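PDB 3E8L: serine proteinase inhibitor A from Sagittaria sagittifolia, which inhibits serine proteases of the trypsin family through two reactive sites, so that one inhibitor molecule can hold two trypsins at once. Local coordinates for residues P28-Q33 with G64-F69; Y85-F89 with D98-S102; P157-F162 with G171-F177. The protein carries 2 engineered substitutions. One frame throughout, in Å; residues are numbered along the deposited sequence.

Interaction 1: residues P28-Q33 with G64-F69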
loop_
_atom_site.group_PDB
_atom_site.type_symbol
_atom_site.label_atom_id
_atom_site.label_comp_id
_atom_site.label_asym_id
_atom_site.label_seq_id
_atom_site.Cartn_x
_atom_site.Cartn_y
_atom_site.Cartn_z
ATOM N N PRO A 28 7.596 -15.635 -3.956
ATOM C CA PRO A 28 6.629 -16.606 -4.448
ATOM C C PRO A 28 5.477 -15.900 -5.160
ATOM O O PRO A 28 5.086 -14.789 -4.775
ATOM C CB PRO A 28 6.134 -17.284 -3.163
ATOM C CG PRO A 28 7.036 -16.752 -2.049
ATOM C CD PRO A 28 7.468 -15.435 -2.504
ATOM N N LEU A 29 4.948 -16.534 -6.200
ATOM C CA LEU A 29 3.961 -15.892 -7.038
ATOM C C LEU A 29 2.764 -16.779 -7.223
ATOM O O LEU A 29 2.887 -18.003 -7.278
ATOM C CB LEU A 29 4.552 -15.530 -8.397
ATOM C CG LEU A 29 5.622 -14.447 -8.479
ATOM C CD1 LEU A 29 6.226 -14.421 -9.884
ATOM C CD2 LEU A 29 5.041 -13.095 -8.108
ATOM N N TYR A 30 1.601 -16.135 -7.283
ATOM C CA TYR A 30 0.312 -16.803 -7.456
ATOM C C TYR A 30 -0.511 -16.030 -8.468
ATOM O O TYR A 30 -0.460 -14.813 -8.504
ATOM C CB TYR A 30 -0.438 -16.878 -6.115
ATOM C CG TYR A 30 0.355 -17.628 -5.061
ATOM C CD1 TYR A 30 1.358 -16.995 -4.338
ATOM C CD2 TYR A 30 0.137 -18.977 -4.834
ATOM C CE1 TYR A 30 2.104 -17.677 -3.414
ATOM C CE2 TYR A 30 0.876 -19.672 -3.887
ATOM C CZ TYR A 30 1.857 -19.020 -3.183
ATOM O OH TYR A 30 2.600 -19.715 -2.258
ATOM N N THR A 31 -1.249 -16.738 -9.307
ATOM C CA THR A 31 -2.344 -16.105 -10.024
ATOM C C THR A 31 -3.585 -16.190 -9.146
ATOM O O THR A 31 -3.664 -17.036 -8.246
ATOM C CB THR A 31 -2.577 -16.740 -11.420
ATOM O OG1 THR A 31 -2.795 -18.152 -11.293
ATOM C CG2 THR A 31 -1.364 -16.497 -12.334
ATOM N N ILE A 32 -4.540 -15.305 -9.375
ATOM C CA ILE A 32 -5.779 -15.324 -8.608
ATOM C C ILE A 32 -6.905 -15.743 -9.564
ATOM O O ILE A 32 -7.266 -15.011 -10.468
ATOM C CB ILE A 32 -6.034 -13.962 -7.881
ATOM C CG1 ILE A 32 -4.867 -13.605 -6.939
ATOM C CG2 ILE A 32 -7.346 -13.981 -7.136
ATOM C CD1 ILE A 32 -4.975 -12.229 -6.257
ATOM N N GLN A 33 -7.420 -16.950 -9.386
ATOM C CA GLN A 33 -8.414 -17.502 -10.298
ATOM C C GLN A 33 -9.793 -17.414 -9.686
ATOM O O GLN A 33 -9.946 -17.662 -8.500
ATOM C CB GLN A 33 -8.098 -18.964 -10.622
ATOM C CG GLN A 33 -7.475 -19.209 -12.021
ATOM C CD GLN A 33 -5.988 -18.813 -12.108
ATOM O OE1 GLN A 33 -5.257 -18.895 -11.121
ATOM N NE2 GLN A 33 -5.543 -18.390 -13.291
ATOM N N GLY A 64 -3.701 -15.618 -16.026
ATOM C CA GLY A 64 -3.816 -14.450 -15.195
ATOM C C GLY A 64 -2.412 -13.926 -15.003
ATOM O O GLY A 64 -1.446 -14.553 -15.395
ATOM N N LEU A 65 -2.297 -12.765 -14.397
ATOM C CA LEU A 65 -1.012 -12.233 -14.034
ATOM C C LEU A 65 -0.608 -12.731 -12.684
ATOM O O LEU A 65 -1.416 -13.000 -11.848
ATOM C CB LEU A 65 -0.989 -10.729 -14.061
ATOM C CG LEU A 65 -1.083 -9.931 -15.334
ATOM C CD1 LEU A 65 -1.440 -8.558 -14.965
ATOM C CD2 LEU A 65 0.183 -9.911 -16.069
ATOM N N PRO A 66 0.678 -12.890 -12.506
ATOM C CA PRO A 66 1.251 -13.301 -11.226
ATOM C C PRO A 66 1.134 -12.192 -10.195
ATOM O O PRO A 66 1.349 -11.035 -10.526
ATOM C CB PRO A 66 2.732 -13.529 -11.562
ATOM C CG PRO A 66 2.837 -13.545 -13.032
ATOM C CD PRO A 66 1.710 -12.757 -13.554
ATOM N N VAL A 67 0.805 -12.546 -8.956
ATOM C CA VAL A 67 0.671 -11.580 -7.877
ATOM C C VAL A 67 1.583 -11.948 -6.715
ATOM O O VAL A 67 1.640 -13.094 -6.300
ATOM C CB VAL A 67 -0.779 -11.506 -7.341
ATOM C CG1 VAL A 67 -0.956 -10.295 -6.416
ATOM C CG2 VAL A 67 -1.805 -11.474 -8.477
ATOM N N GLY A 68 2.289 -10.960 -6.178
ATOM C CA GLY A 68 3.076 -11.128 -4.955
ATOM C C GLY A 68 2.319 -10.516 -3.794
ATOM O O GLY A 68 1.627 -9.497 -3.953
ATOM N N PHE A 69 2.445 -11.135 -2.627
ATOM C CA PHE A 69 1.726 -10.705 -1.435
ATOM C C PHE A 69 2.713 -10.242 -0.397
ATOM O O PHE A 69 3.671 -10.943 -0.074
ATOM C CB PHE A 69 0.872 -11.841 -0.878
ATOM C CG PHE A 69 -0.043 -12.456 -1.896
ATOM C CD1 PHE A 69 -1.061 -11.694 -2.494
ATOM C CD2 PHE A 69 0.124 -13.788 -2.283
ATOM C CE1 PHE A 69 -1.900 -12.256 -3.455
ATOM C CE2 PHE A 69 -0.716 -14.359 -3.237
ATOM C CZ PHE A 69 -1.729 -13.586 -3.822
HETATM O O HOH W 1 -3.904 -13.411 -11.483
#

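Interaction 2: residues Y85-F89 with D98-S102. With SO4 (sulfate ion), chain I.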
loop_
_atom_site.group_PDB
_atom_site.type_symbol
_atom_site.label_atom_id
_atom_site.label_comp_id
_atom_site.label_asym_id
_atom_site.label_seq_id
_atom_site.Cartn_x
_atom_site.Cartn_y
_atom_site.Cartn_z
ATOM N N TYR A 85 -2.832 -7.579 3.388
ATOM C CA TYR A 85 -1.649 -7.620 2.556
ATOM C C TYR A 85 -1.734 -6.712 1.354
ATOM O O TYR A 85 -2.820 -6.443 0.827
ATOM C CB TYR A 85 -1.395 -9.044 2.101
ATOM C CG TYR A 85 -1.308 -9.969 3.265
ATOM C CD1 TYR A 85 -0.171 -9.992 4.072
ATOM C CD2 TYR A 85 -2.369 -10.802 3.585
ATOM C CE1 TYR A 85 -0.093 -10.843 5.168
ATOM C CE2 TYR A 85 -2.308 -11.645 4.675
ATOM C CZ TYR A 85 -1.176 -11.664 5.465
ATOM O OH TYR A 85 -1.133 -12.515 6.539
ATOM N N LYS A 86 -0.562 -6.238 0.938
ATOM C CA LYS A 86 -0.386 -5.530 -0.321
ATOM C C LYS A 86 -0.352 -6.580 -1.433
ATOM O O LYS A 86 0.392 -7.563 -1.332
ATOM C CB LYS A 86 0.927 -4.762 -0.245
ATOM C CG LYS A 86 1.346 -3.961 -1.474
ATOM C CD LYS A 86 2.412 -2.949 -1.001
ATOM C CE LYS A 86 3.413 -2.578 -2.077
ATOM N NZ LYS A 86 4.690 -2.104 -1.470
ATOM N N PHE A 87 -1.179 -6.390 -2.462
ATOM C CA PHE A 87 -1.207 -7.262 -3.652
ATOM C C PHE A 87 -0.460 -6.560 -4.782
ATOM O O PHE A 87 -0.728 -5.397 -5.054
ATOM C CB PHE A 87 -2.652 -7.510 -4.094
ATOM C CG PHE A 87 -3.401 -8.527 -3.259
ATOM C CD1 PHE A 87 -3.108 -8.718 -1.904
ATOM C CD2 PHE A 87 -4.436 -9.276 -3.836
ATOM C CE1 PHE A 87 -3.826 -9.655 -1.146
ATOM C CE2 PHE A 87 -5.150 -10.196 -3.086
ATOM C CZ PHE A 87 -4.847 -10.393 -1.750
ATOM N N SER A 88 0.460 -7.253 -5.447
ATOM C CA SER A 88 1.258 -6.635 -6.504
ATOM C C SER A 88 1.443 -7.598 -7.663
ATOM O O SER A 88 1.924 -8.717 -7.492
ATOM C CB SER A 88 2.616 -6.194 -5.967
ATOM O OG SER A 88 2.493 -5.108 -5.049
ATOM N N PHE A 89 1.036 -7.169 -8.842
ATOM C CA PHE A 89 1.247 -7.957 -10.020
ATOM C C PHE A 89 2.726 -8.038 -10.383
ATOM O O PHE A 89 3.470 -7.069 -10.247
ATOM C CB PHE A 89 0.484 -7.363 -11.200
ATOM C CG PHE A 89 -0.997 -7.646 -11.185
ATOM C CD1 PHE A 89 -1.476 -8.958 -11.102
ATOM C CD2 PHE A 89 -1.905 -6.605 -11.293
ATOM C CE1 PHE A 89 -2.863 -9.219 -11.103
ATOM C CE2 PHE A 89 -3.279 -6.846 -11.305
ATOM C CZ PHE A 89 -3.765 -8.148 -11.218
ATOM N N ASP A 98 4.596 1.404 -10.076
ATOM C CA ASP A 98 4.444 0.179 -9.321
ATOM C C ASP A 98 3.231 -0.572 -9.856
ATOM O O ASP A 98 2.632 -0.176 -10.847
ATOM C CB ASP A 98 4.356 0.426 -7.812
ATOM C CG ASP A 98 3.167 1.273 -7.417
ATOM O OD1 ASP A 98 2.046 0.991 -7.876
ATOM O OD2 ASP A 98 3.352 2.215 -6.625
ATOM N N THR A 99 2.886 -1.665 -9.200
ATOM C CA THR A 99 1.859 -2.579 -9.655
ATOM C C THR A 99 0.956 -3.004 -8.474
ATOM O O THR A 99 0.233 -4.007 -8.559
ATOM C CB THR A 99 2.491 -3.849 -10.328
ATOM O OG1 THR A 99 3.274 -4.553 -9.361
ATOM C CG2 THR A 99 3.370 -3.489 -11.508
ATOM N N ALA A 100 1.008 -2.260 -7.371
ATOM C CA ALA A 100 0.210 -2.603 -6.190
ATOM C C ALA A 100 -1.276 -2.326 -6.458
ATOM O O ALA A 100 -1.619 -1.397 -7.195
ATOM C CB ALA A 100 0.704 -1.844 -4.979
ATOM N N TRP A 101 -2.145 -3.138 -5.881
ATOM C CA TRP A 101 -3.576 -2.965 -6.036
ATOM C C TRP A 101 -4.053 -1.846 -5.156
ATOM O O TRP A 101 -3.473 -1.607 -4.095
ATOM C CB TRP A 101 -4.316 -4.224 -5.584
ATOM C CG TRP A 101 -4.213 -5.388 -6.472
ATOM C CD1 TRP A 101 -3.238 -5.644 -7.398
ATOM C CD2 TRP A 101 -5.102 -6.515 -6.500
ATOM N NE1 TRP A 101 -3.489 -6.851 -8.026
ATOM C CE2 TRP A 101 -4.622 -7.405 -7.480
ATOM C CE3 TRP A 101 -6.264 -6.847 -5.808
ATOM C CZ2 TRP A 101 -5.264 -8.598 -7.774
ATOM C CZ3 TRP A 101 -6.889 -8.038 -6.097
ATOM C CH2 TRP A 101 -6.397 -8.893 -7.072
ATOM N N SER A 102 -5.132 -1.168 -5.559
ATOM C CA SER A 102 -5.862 -0.345 -4.581
ATOM C C SER A 102 -7.323 -0.050 -4.880
ATOM O O SER A 102 -7.799 -0.277 -5.992
ATOM C CB SER A 102 -5.092 0.941 -4.229
ATOM O OG SER A 102 -4.912 1.739 -5.344
HETATM S S SO4 I . 4.594 -2.785 2.464
HETATM O O1 SO4 I . 4.736 -1.557 1.677
HETATM O O2 SO4 I . 5.609 -3.759 2.066
HETATM O O3 SO4 I . 4.698 -2.482 3.894
HETATM O O4 SO4 I . 3.288 -3.384 2.211
#

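Interaction 3: residues P157-F162 with G171-F177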
loop_
_atom_site.group_PDB
_atom_site.type_symbol
_atom_site.label_atom_id
_atom_site.label_comp_id
_atom_site.label_asym_id
_atom_site.label_seq_id
_atom_site.Cartn_x
_atom_site.Cartn_y
_atom_site.Cartn_z
ATOM N N PRO A 157 -14.939 -3.530 3.520
ATOM C CA PRO A 157 -15.943 -3.909 2.523
ATOM C C PRO A 157 -15.413 -5.044 1.674
ATOM O O PRO A 157 -14.236 -5.057 1.307
ATOM C CB PRO A 157 -16.098 -2.658 1.648
ATOM C CG PRO A 157 -15.121 -1.674 2.142
ATOM C CD PRO A 157 -14.288 -2.242 3.211
ATOM N N GLU A 158 -16.291 -5.986 1.370
ATOM C CA GLU A 158 -16.010 -7.047 0.418
ATOM C C GLU A 158 -15.754 -6.532 -1.007
ATOM O O GLU A 158 -16.279 -5.484 -1.405
ATOM C CB GLU A 158 -17.219 -7.964 0.396
ATOM C CG GLU A 158 -16.995 -9.269 -0.315
ATOM C CD GLU A 158 -17.973 -10.323 0.161
ATOM O OE1 GLU A 158 -18.411 -10.222 1.338
ATOM O OE2 GLU A 158 -18.302 -11.233 -0.644
ATOM N N VAL A 159 -14.947 -7.281 -1.762
ATOM C CA VAL A 159 -14.739 -7.069 -3.191
ATOM C C VAL A 159 -15.632 -8.010 -3.993
ATOM O O VAL A 159 -15.702 -9.213 -3.712
ATOM C CB VAL A 159 -13.288 -7.317 -3.554
ATOM C CG1 VAL A 159 -13.127 -7.532 -5.045
ATOM C CG2 VAL A 159 -12.413 -6.157 -3.069
ATOM N N GLY A 160 -16.333 -7.459 -4.981
ATOM C CA GLY A 160 -17.158 -8.248 -5.901
ATOM C C GLY A 160 -16.940 -7.885 -7.364
ATOM O O GLY A 160 -16.077 -7.071 -7.692
ATOM N N SER A 161 -17.731 -8.481 -8.246
ATOM C CA SER A 161 -17.533 -8.294 -9.679
ATOM C C SER A 161 -18.612 -7.420 -10.340
ATOM O O SER A 161 -19.791 -7.449 -9.930
ATOM C CB SER A 161 -17.495 -9.656 -10.365
ATOM O OG SER A 161 -18.771 -10.260 -10.301
ATOM N N PHE A 162 -18.201 -6.673 -11.368
ATOM C CA PHE A 162 -19.104 -5.859 -12.181
ATOM C C PHE A 162 -18.963 -6.150 -13.682
ATOM O O PHE A 162 -17.859 -6.094 -14.221
ATOM C CB PHE A 162 -18.824 -4.366 -11.954
ATOM C CG PHE A 162 -19.059 -3.904 -10.553
ATOM C CD1 PHE A 162 -20.285 -3.359 -10.192
ATOM C CD2 PHE A 162 -18.050 -3.987 -9.596
ATOM C CE1 PHE A 162 -20.521 -2.910 -8.880
ATOM C CE2 PHE A 162 -18.276 -3.545 -8.288
ATOM C CZ PHE A 162 -19.523 -2.997 -7.933
ATOM N N GLY A 171 -14.565 -4.587 -8.097
ATOM C CA GLY A 171 -14.742 -3.333 -7.372
ATOM C C GLY A 171 -15.307 -3.598 -5.988
ATOM O O GLY A 171 -15.508 -4.756 -5.603
ATOM N N ILE A 172 -15.528 -2.531 -5.220
ATOM C CA ILE A 172 -16.141 -2.627 -3.914
ATOM C C ILE A 172 -17.606 -2.939 -4.145
ATOM O O ILE A 172 -18.274 -2.265 -4.950
ATOM C CB ILE A 172 -16.002 -1.298 -3.137
ATOM C CG1 ILE A 172 -14.530 -0.920 -2.963
ATOM C CG2 ILE A 172 -16.784 -1.327 -1.799
ATOM C CD1 ILE A 172 -13.636 -1.955 -2.231
ATOM N N GLY A 173 -18.090 -3.965 -3.453
ATOM C CA GLY A 173 -19.477 -4.404 -3.570
ATOM C C GLY A 173 -19.658 -5.267 -4.789
ATOM O O GLY A 173 -18.821 -6.109 -5.091
ATOM N N GLY A 174 -20.742 -5.048 -5.512
ATOM C CA GLY A 174 -21.015 -5.789 -6.731
ATOM C C GLY A 174 -21.548 -7.180 -6.499
ATOM O O GLY A 174 -22.279 -7.439 -5.553
ATOM N N GLU A 175 -21.183 -8.074 -7.397
ATOM C CA GLU A 175 -21.722 -9.414 -7.403
ATOM C C GLU A 175 -20.744 -10.300 -6.667
ATOM O O GLU A 175 -19.524 -10.034 -6.663
ATOM C CB GLU A 175 -21.917 -9.902 -8.843
ATOM C CG GLU A 175 -23.249 -10.604 -9.097
ATOM C CD GLU A 175 -24.291 -9.686 -9.736
ATOM O OE1 GLU A 175 -24.490 -9.809 -10.971
ATOM O OE2 GLU A 175 -24.904 -8.848 -9.009
ATOM N N HIS A 176 -21.289 -11.338 -6.042
ATOM C CA HIS A 176 -20.538 -12.341 -5.305
ATOM C C HIS A 176 -19.402 -12.868 -6.190
ATOM O O HIS A 176 -19.620 -13.241 -7.341
ATOM C CB HIS A 176 -21.531 -13.435 -4.884
ATOM C CG HIS A 176 -20.914 -14.638 -4.236
ATOM N ND1 HIS A 176 -20.679 -15.815 -4.922
ATOM C CD2 HIS A 176 -20.527 -14.865 -2.957
ATOM C CE1 HIS A 176 -20.150 -16.706 -4.099
ATOM N NE2 HIS A 176 -20.051 -16.155 -2.899
ATOM N N PHE A 177 -18.183 -12.848 -5.660
ATOM C CA PHE A 177 -16.983 -13.234 -6.399
ATOM C C PHE A 177 -16.049 -13.962 -5.438
ATOM O O PHE A 177 -15.695 -13.413 -4.389
ATOM C CB PHE A 177 -16.310 -11.978 -6.967
ATOM C CG PHE A 177 -15.130 -12.245 -7.868
ATOM C CD1 PHE A 177 -15.322 -12.655 -9.206
ATOM C CD2 PHE A 177 -13.825 -12.040 -7.410
ATOM C CE1 PHE A 177 -14.231 -12.885 -10.065
ATOM C CE2 PHE A 177 -12.722 -12.269 -8.257
ATOM C CZ PHE A 177 -12.929 -12.691 -9.588
HETATM O O HOH W 2 -17.902 -10.862 -3.407
HETATM O O HOH W 3 -14.092 -11.328 -3.411
#

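Interaction 1: residues P28-Q33 with G64-F69
Strands that cross steeply may share a single bridge, as within 28-33 and 64-69. The axes of strands 30-33 and 67-69, at 106°, approach to 6.3 Å, with Tyr30 and Val67 bonded both ways: Tyr30 N to Val67 O (3.2 Å) and Val67 N to Tyr30 O (2.6 Å). On one face the tip of Ile32 fills the hollow between Val67 and Phe69, its CD1 lying 3.9 Å from Val67 CG2 and 4.2 Å from Phe69 CE1. Beside it, the Tyr30 and Phe69 rings are nearly parallel but slid apart, Tyr30 CD1 touching Phe69 CE2 at 3.5 Å. On the other face Leu29 CD1 abuts Pro66 CB (4.0 Å), its CD2 covers side-chain-free Gly68, and Thr31 CG2 nestles 3.5 Å from Leu65 O. Beyond the bridge a water links Ile32 N to Leu65 O. Tyr30 OH bonds to Gln20 N, and Phe181 covers Phe69. The bridge satisfies the Tyr30 and Val67 backbone groups, while Ile32, Val67 and Phe69 form an apolar patch consistent with the barrel's core side in a beta-trefoil.

Interaction 2: residues Y85-F89 with D98-S102
How rotamers shape an aromatic cluster can be followed where 85-89, on strand 84-89, meets 98-102, which leads into strand 101-103 of the beta-trefoil. Phe87, Phe89 and Trp101 all take the m well about chi1, and with this choice their rings gather around the indole in the buried core. Phe87, directed toward the opposing segment, lays its CB over the five-membered ring of Trp101 in a CH-pi contact, 3.6 Å from the centroid. Its own ring presents an edge to the indole's six-membered ring, T-shaped, with centroids 4.9 Å apart. Phe89 lies obliquely to the five-membered ring, Trp101 NE1 standing over its face 3.3 Å from Phe89 CE2. Phe131 and Ile117 pack on Trp101 as well.

The backbones close in to 4.2 Å between the CA atoms of Ser88 and Ala100. Around this point Trp101 N donates to Phe87 O (2.8 Å) and Phe89 N to Thr99 O (3.3 Å). Thr99, with chi1 in p, swings OG1 to Phe89 O (2.7 Å), so a side chain extends the bonding where its backbone leaves the extended form. Lys86 runs fully t past Ala100, its CE 4.0 Å from Ala100 CB; Lys86 NZ hydrogen-bonds O1 of a sulfate ion (3.2 Å), probably from the crystallisation liquor, and makes a cation-pi contact with Phe128. The chemistry divides: rings pack together on the buried side, while the charged amine lies on a partly exposed one.

Interaction 3: residues P157-F162 with G171-F177
Ile172, Ser161 and Phe162 bury about equal areas here, and each marks a different part of the contact between 157-162 and 171-177. Ile172 faces Val159 in a non-hydrogen-bonded antiparallel pair, and its CG2 meets Pro157 CB at 3.8 Å; Pro157 also packs on an aromatic side chain of a trypsin chain. Flanking this pair are the bonds from Gly173 N to Glu158 O (3.1 Å) and between Gly160 and Gly171, whose N and O atoms bond reciprocally at 2.9 Å.

Ser161 pairs instead with Glu175: Ser161 N donates to Glu175 O (2.9 Å) and Glu175 N to Ser161 O (3.0 Å). Between the two pairings the chain bends back through Gly173 and Gly174, whose positive phi values favour glycine, and it embraces Gly160, where a CB would clash. Phe162 covers the bend. Its CZ lies 3.3 Å from Ile172 O, Gly174 CA sits over the ring face 3.8 Å from the centroid, and Gly171 CA, 3.7 Å from Phe162 CE2, has no side chain to obstruct the ring. Farther on, two waters link Val159 O to the backbone of Phe177, one to N and one to O.

Strands 159-164 and 167-172 form a beta hairpin, and the chain then curls back along its first strand, an arrangement consistent with the third hairpin of a beta-trefoil.

How the interactions relate
A beta-trefoil is built from three successive repeats, and each contact falls in a different one. From the N terminus, interaction 1 closes the longest loop, with 30 residues between its segments, and joins the first and last strands of the first repeat. Interaction 2 follows, bringing strand 84-89 to 98-102 across a short loop in the second repeat. Interaction 3 closes last, around the hairpin of the third. They lie in series, neither nesting nor crossing. Interactions 1 and 2 nevertheless touch, since strands 67-70 and 84-89 are neighbours in one sheet: Gly68 N and Ser88 O, 2.6 Å apart, probably hydrogen-bond. Interaction 3 stands apart, its centre about 19 Å and 18 Å from those of interactions 1 and 2.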